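PDB 3WUC: galectin from Xenopus laevis, which probably binds beta-galactosides such as lactose through its carbohydrate-recognition domain, a beta-sandwich lectin fold. Local coordinates for residues B[5-16]-B[120-131]. Sequence-based numbering, arbitrary orientation.
Sequences MEPDVRITNLNL and VINYLALNNIEL
Arg-10 opposite Ala-125 and Ile-11 opposite Leu-124 set strand 7-12 antiparallel to strand 123-127 at 163°, with a beta bulge between the Pro-7/Asn-127 and Arg-10/Ala-125 pairs. Ile-11 N to Leu-124 O (2.7 Å) and Leu-124 N to Ile-11 O close the regular pair, and at the bulge Asp-8 N bonds Leu-126 O while Leu-126 N bonds Val-9 O. Arg-10, bent at CG-CD (chi2 85°), folds back along its own strand and grips one oxygen end-on: NH2 meets Asn-127 OD1 at 2.8 Å on a lone pair, and NH1 reaches the same OD1 at 3.0 Å from above the amide plane. NH1 also bonds Val-9 O; Pro-7 CB lies over the rim of one guanidinium face and the Tyr-123 hydroxyl, farther off, over the rim of the other. Asn-128 OD1 takes the N-H of Glu-6 from above its amide plane, while Asn-128 ND2 bonds Arg-34 O. The Met-5 side chain crosses that of Asn-127 at about a right angle, Met-5 CE lying 3.8 Å from Asn-127 CB; both line a pocket holding malonic acid, probably from the crystallisation liquor, to which Asn-127 ND2 bonds weakly. Val-9 CG2 packs alongside Leu-126 CD2 (3.8 Å). Leu-16, Leu-124 and Leu-126 reach strand 20-28 of the facing sheet, forming part of the beta-sandwich core. Strand 36-39 flanks strand 120-127, while Arg-10, Ile-11 and Thr-12 pair antiparallel with a strand of the second subunit, continuing the sheet across that interface.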
ATOM      1  N   MET B   5      25.752  -6.958 -10.803  1.00 22.63           N
ATOM      2  CA  MET B   5      24.584  -6.118 -10.768  1.00 22.25           C
ATOM      3  C   MET B   5      24.911  -4.766 -10.111  1.00 23.90           C
ATOM      4  O   MET B   5      25.855  -4.681  -9.305  1.00 23.85           O
ATOM      5  CB  MET B   5      23.563  -6.855  -9.924  1.00 21.26           C
ATOM      6  CG  MET B   5      23.124  -8.209 -10.545  1.00 20.21           C
ATOM      7  SD  MET B   5      21.915  -9.151  -9.609  1.00 19.83           S
ATOM      8  CE  MET B   5      22.967  -9.656  -8.216  1.00 18.00           C
ATOM      9  N   GLU B   6      24.163  -3.726 -10.480  1.00 22.06           N
ATOM     10  CA  GLU B   6      24.210  -2.451  -9.791  1.00 24.08           C
ATOM     11  C   GLU B   6      23.517  -2.603  -8.396  1.00 26.21           C
ATOM     12  O   GLU B   6      22.389  -3.109  -8.300  1.00 22.41           O
ATOM     13  CB  GLU B   6      23.545  -1.382 -10.611  1.00 28.09           C
ATOM     14  CG  GLU B   6      23.517  -0.037  -9.889  1.00 36.72           C
ATOM     15  CD  GLU B   6      22.655   0.994 -10.580  1.00 43.08           C
ATOM     16  OE1 GLU B   6      23.217   1.869 -11.292  1.00 52.84           O
ATOM     17  OE2 GLU B   6      21.412   0.938 -10.374  1.00 44.81           O
ATOM     18  N   PRO B   7      24.183  -2.221  -7.298  1.00 22.82           N
ATOM     19  CA  PRO B   7      23.515  -2.179  -6.001  1.00 23.88           C
ATOM     20  C   PRO B   7      22.358  -1.194  -6.028  1.00 25.09           C
ATOM     21  O   PRO B   7      22.403  -0.115  -6.701  1.00 32.48           O
ATOM     22  CB  PRO B   7      24.618  -1.804  -5.032  1.00 25.70           C
ATOM     23  CG  PRO B   7      25.662  -1.195  -5.857  1.00 28.33           C
ATOM     24  CD  PRO B   7      25.609  -1.833  -7.199  1.00 25.00           C
ATOM     25  N   ASP B   8      21.248  -1.606  -5.469  1.00 18.96           N
ATOM     26  CA  ASP B   8      20.098  -0.677  -5.228  0.50 17.95           C
ATOM     27  C   ASP B   8      20.043  -0.624  -3.690  1.00 17.62           C
ATOM     28  O   ASP B   8      21.044  -0.738  -2.963  1.00 17.53           O
ATOM     29  CB  ASP B   8      18.709  -1.126  -5.831  0.50 17.92           C
ATOM     30  CG  ASP B   8      17.559   0.041  -5.818  0.50 17.63           C
ATOM     31  OD1 ASP B   8      17.652   0.965  -6.669  0.50 22.36           O
ATOM     32  OD2 ASP B   8      16.577  -0.021  -4.977  0.50 14.61           O
ATOM     33  N   VAL B   9      18.825  -0.509  -3.188  1.00 16.56           N
ATOM     34  CA  VAL B   9      18.707  -0.322  -1.755  1.00 17.67           C
ATOM     35  C   VAL B   9      19.358  -1.436  -0.944  1.00 16.24           C
ATOM     36  O   VAL B   9      19.343  -2.653  -1.329  1.00 15.57           O
ATOM     37  CB  VAL B   9      17.256  -0.063  -1.253  1.00 19.50           C
ATOM     38  CG1 VAL B   9      16.733   1.258  -1.757  1.00 17.79           C
ATOM     39  CG2 VAL B   9      16.307  -1.215  -1.499  1.00 23.62           C
ATOM     40  N   ARG B  10      19.890  -1.069   0.247  1.00 17.00           N
ATOM     41  CA  ARG B  10      20.143  -2.034   1.301  1.00 17.29           C
ATOM     42  C   ARG B  10      19.407  -1.617   2.544  1.00 18.71           C
ATOM     43  O   ARG B  10      19.454  -0.457   2.920  1.00 19.35           O
ATOM     44  CB  ARG B  10      21.609  -2.182   1.679  1.00 16.19           C
ATOM     45  CG  ARG B  10      22.447  -2.938   0.680  1.00 19.85           C
ATOM     46  CD  ARG B  10      22.964  -2.096  -0.422  1.00 20.08           C
ATOM     47  NE  ARG B  10      23.753  -2.921  -1.316  1.00 21.44           N
ATOM     48  CZ  ARG B  10      23.306  -3.743  -2.271  1.00 22.73           C
ATOM     49  NH1 ARG B  10      22.059  -3.706  -2.665  1.00 17.40           N
ATOM     50  NH2 ARG B  10      24.142  -4.492  -2.974  1.00 22.22           N
ATOM     51  N   ILE B  11      18.700  -2.533   3.156  1.00 14.41           N
ATOM     52  CA  ILE B  11      17.927  -2.295   4.362  1.00 15.65           C
ATOM     53  C   ILE B  11      18.629  -3.064   5.475  1.00 17.15           C
ATOM     54  O   ILE B  11      18.967  -4.249   5.297  1.00 14.68           O
ATOM     55  CB  ILE B  11      16.469  -2.774   4.120  1.00 19.90           C
ATOM     56  CG1 ILE B  11      15.860  -1.909   3.018  1.00 27.64           C
ATOM     57  CG2 ILE B  11      15.722  -2.640   5.443  1.00 21.70           C
ATOM     58  CD1 ILE B  11      14.594  -2.405   2.387  1.00 31.47           C
ATOM     59  N   THR B  12      18.976  -2.414   6.599  1.00 15.78           N
ATOM     60  CA  THR B  12      19.469  -3.117   7.717  1.00 13.68           C
ATOM     61  C   THR B  12      18.523  -2.923   8.934  1.00 13.81           C
ATOM     62  O   THR B  12      17.619  -2.046   8.880  1.00 14.81           O
ATOM     63  CB  THR B  12      20.904  -2.641   8.042  1.00 17.17           C
ATOM     64  OG1 THR B  12      20.839  -1.213   8.186  1.00 18.78           O
ATOM     65  CG2 THR B  12      21.826  -2.987   6.931  1.00 20.54           C
ATOM     66  N   ASN B  13      18.673  -3.738   9.941  1.00 14.27           N
ATOM     67  CA  ASN B  13      17.879  -3.778  11.102  1.00 14.28           C
ATOM     68  C   ASN B  13      16.429  -4.052  10.771  1.00 15.16           C
ATOM     69  O   ASN B  13      15.488  -3.573  11.476  1.00 16.30           O
ATOM     70  CB  ASN B  13      17.926  -2.480  11.952  1.00 15.90           C
ATOM     71  CG  ASN B  13      19.267  -2.209  12.588  1.00 17.35           C
ATOM     72  OD1 ASN B  13      20.059  -3.122  12.746  1.00 20.03           O
ATOM     73  ND2 ASN B  13      19.540  -0.977  12.883  1.00 19.98           N
ATOM     74  N   LEU B  14      16.222  -4.908   9.795  1.00 13.06           N
ATOM     75  CA  LEU B  14      14.848  -5.243   9.382  1.00 14.30           C
ATOM     76  C   LEU B  14      14.025  -5.933  10.492  1.00 15.01           C
ATOM     77  O   LEU B  14      12.821  -5.667  10.562  1.00 17.22           O
ATOM     78  CB  LEU B  14      14.875  -6.068   8.103  1.00 13.15           C
ATOM     79  CG  LEU B  14      13.471  -6.245   7.511  1.00 15.24           C
ATOM     80  CD1 LEU B  14      12.841  -4.962   6.957  1.00 17.77           C
ATOM     81  CD2 LEU B  14      13.525  -7.340   6.431  1.00 16.38           C
ATOM     82  N   ASN B  15      14.649  -6.707  11.367  1.00 16.06           N
ATOM     83  CA  ASN B  15      13.990  -7.377  12.488  1.00 16.85           C
ATOM     84  C   ASN B  15      12.790  -8.200  12.100  1.00 17.70           C
ATOM     85  O   ASN B  15      11.767  -8.196  12.782  1.00 20.81           O
ATOM     86  CB  ASN B  15      13.582  -6.338  13.522  1.00 17.47           C
ATOM     87  CG  ASN B  15      13.477  -6.903  14.890  1.00 20.01           C
ATOM     88  OD1 ASN B  15      14.135  -7.863  15.259  1.00 22.07           O
ATOM     89  ND2 ASN B  15      12.642  -6.303  15.680  1.00 23.90           N
ATOM     90  N   LEU B  16      12.923  -8.936  11.010  1.00 16.08           N
ATOM     91  CA  LEU B  16      11.885  -9.830  10.535  1.00 15.37           C
ATOM     92  C   LEU B  16      12.039 -11.176  11.231  1.00 16.70           C
ATOM     93  O   LEU B  16      12.988 -11.874  10.997  1.00 15.30           O
ATOM     94  CB  LEU B  16      11.936  -9.996   9.028  1.00 15.07           C
ATOM     95  CG  LEU B  16      10.847 -10.795   8.384  1.00 14.39           C
ATOM     96  CD1 LEU B  16       9.509 -10.093   8.398  1.00 17.47           C
ATOM     97  CD2 LEU B  16      11.274 -11.156   7.004  1.00 17.13           C
ATOM     98  N   VAL B 120      16.189 -14.319  12.935  1.00 17.66           N
ATOM     99  CA  VAL B 120      15.839 -12.929  12.525  1.00 16.34           C
ATOM    100  C   VAL B 120      16.558 -12.599  11.262  1.00 16.96           C
ATOM    101  O   VAL B 120      17.780 -12.743  11.161  1.00 17.55           O
ATOM    102  CB  VAL B 120      16.174 -11.900  13.627  1.00 17.68           C
ATOM    103  CG1 VAL B 120      15.776 -10.496  13.212  1.00 19.31           C
ATOM    104  CG2 VAL B 120      15.513 -12.256  14.930  1.00 23.11           C
ATOM    105  N   ILE B 121      15.816 -12.136  10.263  1.00 14.82           N
ATOM    106  CA  ILE B 121      16.380 -11.513   9.068  1.00 15.97           C
ATOM    107  C   ILE B 121      16.466 -10.049   9.224  1.00 16.18           C
ATOM    108  O   ILE B 121      15.475  -9.338   9.446  1.00 15.33           O
ATOM    109  CB  ILE B 121      15.519 -11.845   7.777  1.00 15.62           C
ATOM    110  CG1 ILE B 121      15.637 -13.394   7.588  1.00 17.13           C
ATOM    111  CG2 ILE B 121      15.948 -11.017   6.553  1.00 14.39           C
ATOM    112  CD1 ILE B 121      14.696 -13.845   6.551  1.00 15.61           C
ATOM    113  N   ASN B 122      17.664  -9.567   9.273  1.00 14.50           N
ATOM    114  CA  ASN B 122      17.873  -8.166   9.429  1.00 15.02           C
ATOM    115  C   ASN B 122      18.346  -7.391   8.211  1.00 14.05           C
ATOM    116  O   ASN B 122      18.359  -6.142   8.151  1.00 14.77           O
ATOM    117  CB  ASN B 122      18.891  -7.927  10.548  1.00 15.96           C
ATOM    118  CG  ASN B 122      18.309  -7.947  11.922  1.00 16.54           C
ATOM    119  OD1 ASN B 122      17.237  -7.324  12.203  1.00 18.44           O
ATOM    120  ND2 ASN B 122      18.933  -8.696  12.795  1.00 20.97           N
ATOM    121  N   TYR B 123      18.870  -8.102   7.187  1.00 12.70           N
ATOM    122  CA  TYR B 123      19.381  -7.553   6.018  1.00 14.06           C
ATOM    123  C   TYR B 123      18.576  -7.957   4.801  1.00 12.70           C
ATOM    124  O   TYR B 123      18.230  -9.124   4.645  1.00 14.48           O
ATOM    125  CB  TYR B 123      20.844  -8.072   5.789  1.00 13.35           C
ATOM    126  CG  TYR B 123      21.549  -7.671   4.522  1.00 12.15           C
ATOM    127  CD1 TYR B 123      22.244  -6.468   4.357  1.00 14.45           C
ATOM    128  CD2 TYR B 123      21.596  -8.521   3.425  1.00 12.07           C
ATOM    129  CE1 TYR B 123      22.919  -6.131   3.224  1.00 14.84           C
ATOM    130  CE2 TYR B 123      22.243  -8.187   2.261  1.00 15.39           C
ATOM    131  CZ  TYR B 123      22.940  -7.016   2.133  1.00 13.97           C
ATOM    132  OH  TYR B 123      23.568  -6.704   0.947  1.00 17.19           O
ATOM    133  N   LEU B 124      18.234  -6.912   4.028  1.00 13.76           N
ATOM    134  CA  LEU B 124      17.535  -7.077   2.742  1.00 13.74           C
ATOM    135  C   LEU B 124      18.128  -6.177   1.696  1.00 14.89           C
ATOM    136  O   LEU B 124      18.317  -4.955   1.919  1.00 16.45           O
ATOM    137  CB  LEU B 124      16.035  -6.806   2.941  1.00 14.81           C
ATOM    138  CG  LEU B 124      15.085  -7.140   1.763  1.00 17.01           C
ATOM    139  CD1 LEU B 124      13.721  -7.456   2.325  1.00 20.20           C
ATOM    140  CD2 LEU B 124      15.097  -5.981   0.773  1.00 21.08           C
ATOM    141  N   ALA B 125      18.504  -6.743   0.540  1.00 13.42           N
ATOM    142  CA  ALA B 125      19.089  -5.942  -0.486  1.00 13.54           C
ATOM    143  C   ALA B 125      18.476  -6.135  -1.841  1.00 13.52           C
ATOM    144  O   ALA B 125      18.011  -7.289  -2.104  1.00 14.13           O
ATOM    145  CB  ALA B 125      20.603  -6.255  -0.632  1.00 15.32           C
ATOM    146  N   LEU B 126      18.491  -5.069  -2.633  1.00 13.20           N
ATOM    147  CA  LEU B 126      17.999  -5.089  -3.986  1.00 15.03           C
ATOM    148  C   LEU B 126      19.147  -4.804  -4.896  1.00 15.72           C
ATOM    149  O   LEU B 126      19.934  -3.872  -4.668  1.00 15.07           O
ATOM    150  CB  LEU B 126      16.923  -3.999  -4.226  1.00 16.91           C
ATOM    151  CG  LEU B 126      15.468  -4.452  -3.889  1.00 16.87           C
ATOM    152  CD1 LEU B 126      15.263  -4.842  -2.441  1.00 18.00           C
ATOM    153  CD2 LEU B 126      14.518  -3.288  -4.187  1.00 17.64           C
ATOM    154  N   ASN B 127      19.271  -5.566  -5.983  1.00 15.26           N
ATOM    155  CA  ASN B 127      20.313  -5.407  -6.976  1.00 16.09           C
ATOM    156  C   ASN B 127      19.621  -5.456  -8.355  1.00 15.32           C
ATOM    157  O   ASN B 127      18.846  -6.401  -8.682  1.00 14.67           O
ATOM    158  CB  ASN B 127      21.390  -6.513  -6.830  1.00 16.96           C
ATOM    159  CG  ASN B 127      22.210  -6.392  -5.514  1.00 19.36           C
ATOM    160  OD1 ASN B 127      22.567  -5.327  -5.120  1.00 23.87           O
ATOM    161  ND2 ASN B 127      22.491  -7.476  -4.888  1.00 25.50           N
ATOM    162  N   ASN B 128      19.930  -4.444  -9.176  1.00 16.98           N
ATOM    163  CA  ASN B 128      19.331  -4.249 -10.508  1.00 16.92           C
ATOM    164  C   ASN B 128      17.776  -4.157 -10.459  1.00 18.85           C
ATOM    165  O   ASN B 128      17.078  -4.493 -11.425  1.00 16.53           O
ATOM    166  CB  ASN B 128      19.781  -5.433 -11.390  1.00 17.11           C
ATOM    167  CG  ASN B 128      21.100  -5.146 -12.114  1.00 18.49           C
ATOM    168  OD1 ASN B 128      21.680  -4.077 -11.917  1.00 18.73           O
ATOM    169  ND2 ASN B 128      21.537  -6.059 -12.975  1.00 20.09           N
ATOM    170  N   ILE B 129      17.279  -3.632  -9.372  1.00 16.48           N
ATOM    171  CA  ILE B 129      15.852  -3.338  -9.249  1.00 16.66           C
ATOM    172  C   ILE B 129      15.694  -2.164  -8.328  1.00 16.75           C
ATOM    173  O   ILE B 129      16.330  -2.069  -7.248  1.00 17.87           O
ATOM    174  CB  ILE B 129      15.137  -4.633  -8.775  1.00 16.60           C
ATOM    175  CG1 ILE B 129      13.650  -4.285  -8.513  1.00 17.88           C
ATOM    176  CG2 ILE B 129      15.718  -5.208  -7.501  1.00 17.21           C
ATOM    177  CD1 ILE B 129      12.741  -5.464  -8.175  1.00 17.98           C
ATOM    178  N   GLU B 130      14.880  -1.198  -8.715  1.00 17.35           N
ATOM    179  CA  GLU B 130      14.714   0.048  -8.063  1.00 18.64           C
ATOM    180  C   GLU B 130      13.563  -0.039  -7.092  1.00 16.36           C
ATOM    181  O   GLU B 130      12.473  -0.444  -7.516  1.00 17.63           O
ATOM    182  CB  GLU B 130      14.474   1.127  -9.113  1.00 21.29           C
ATOM    183  CG  GLU B 130      13.977   2.456  -8.714  1.00 28.61           C
ATOM    184  CD  GLU B 130      13.866   3.383  -9.971  1.00 38.68           C
ATOM    185  OE1 GLU B 130      13.788   2.890 -11.162  1.00 42.14           O
ATOM    186  OE2 GLU B 130      13.858   4.597  -9.758  1.00 46.27           O
ATOM    187  N   LEU B 131      13.746   0.313  -5.841  1.00 14.92           N
ATOM    188  CA  LEU B 131      12.685   0.212  -4.854  1.00 16.22           C
ATOM    189  C   LEU B 131      11.440   0.990  -5.204  1.00 18.91           C
ATOM    190  O   LEU B 131      11.534   2.165  -5.533  1.00 17.80           O
ATOM    191  CB  LEU B 131      13.181   0.712  -3.490  1.00 17.16           C
ATOM    192  CG  LEU B 131      12.196   0.520  -2.323  1.00 18.81           C
ATOM    193  CD1 LEU B 131      11.862  -0.925  -2.007  1.00 18.37           C
ATOM    194  CD2 LEU B 131      12.779   1.291  -1.122  1.00 22.04           C
TER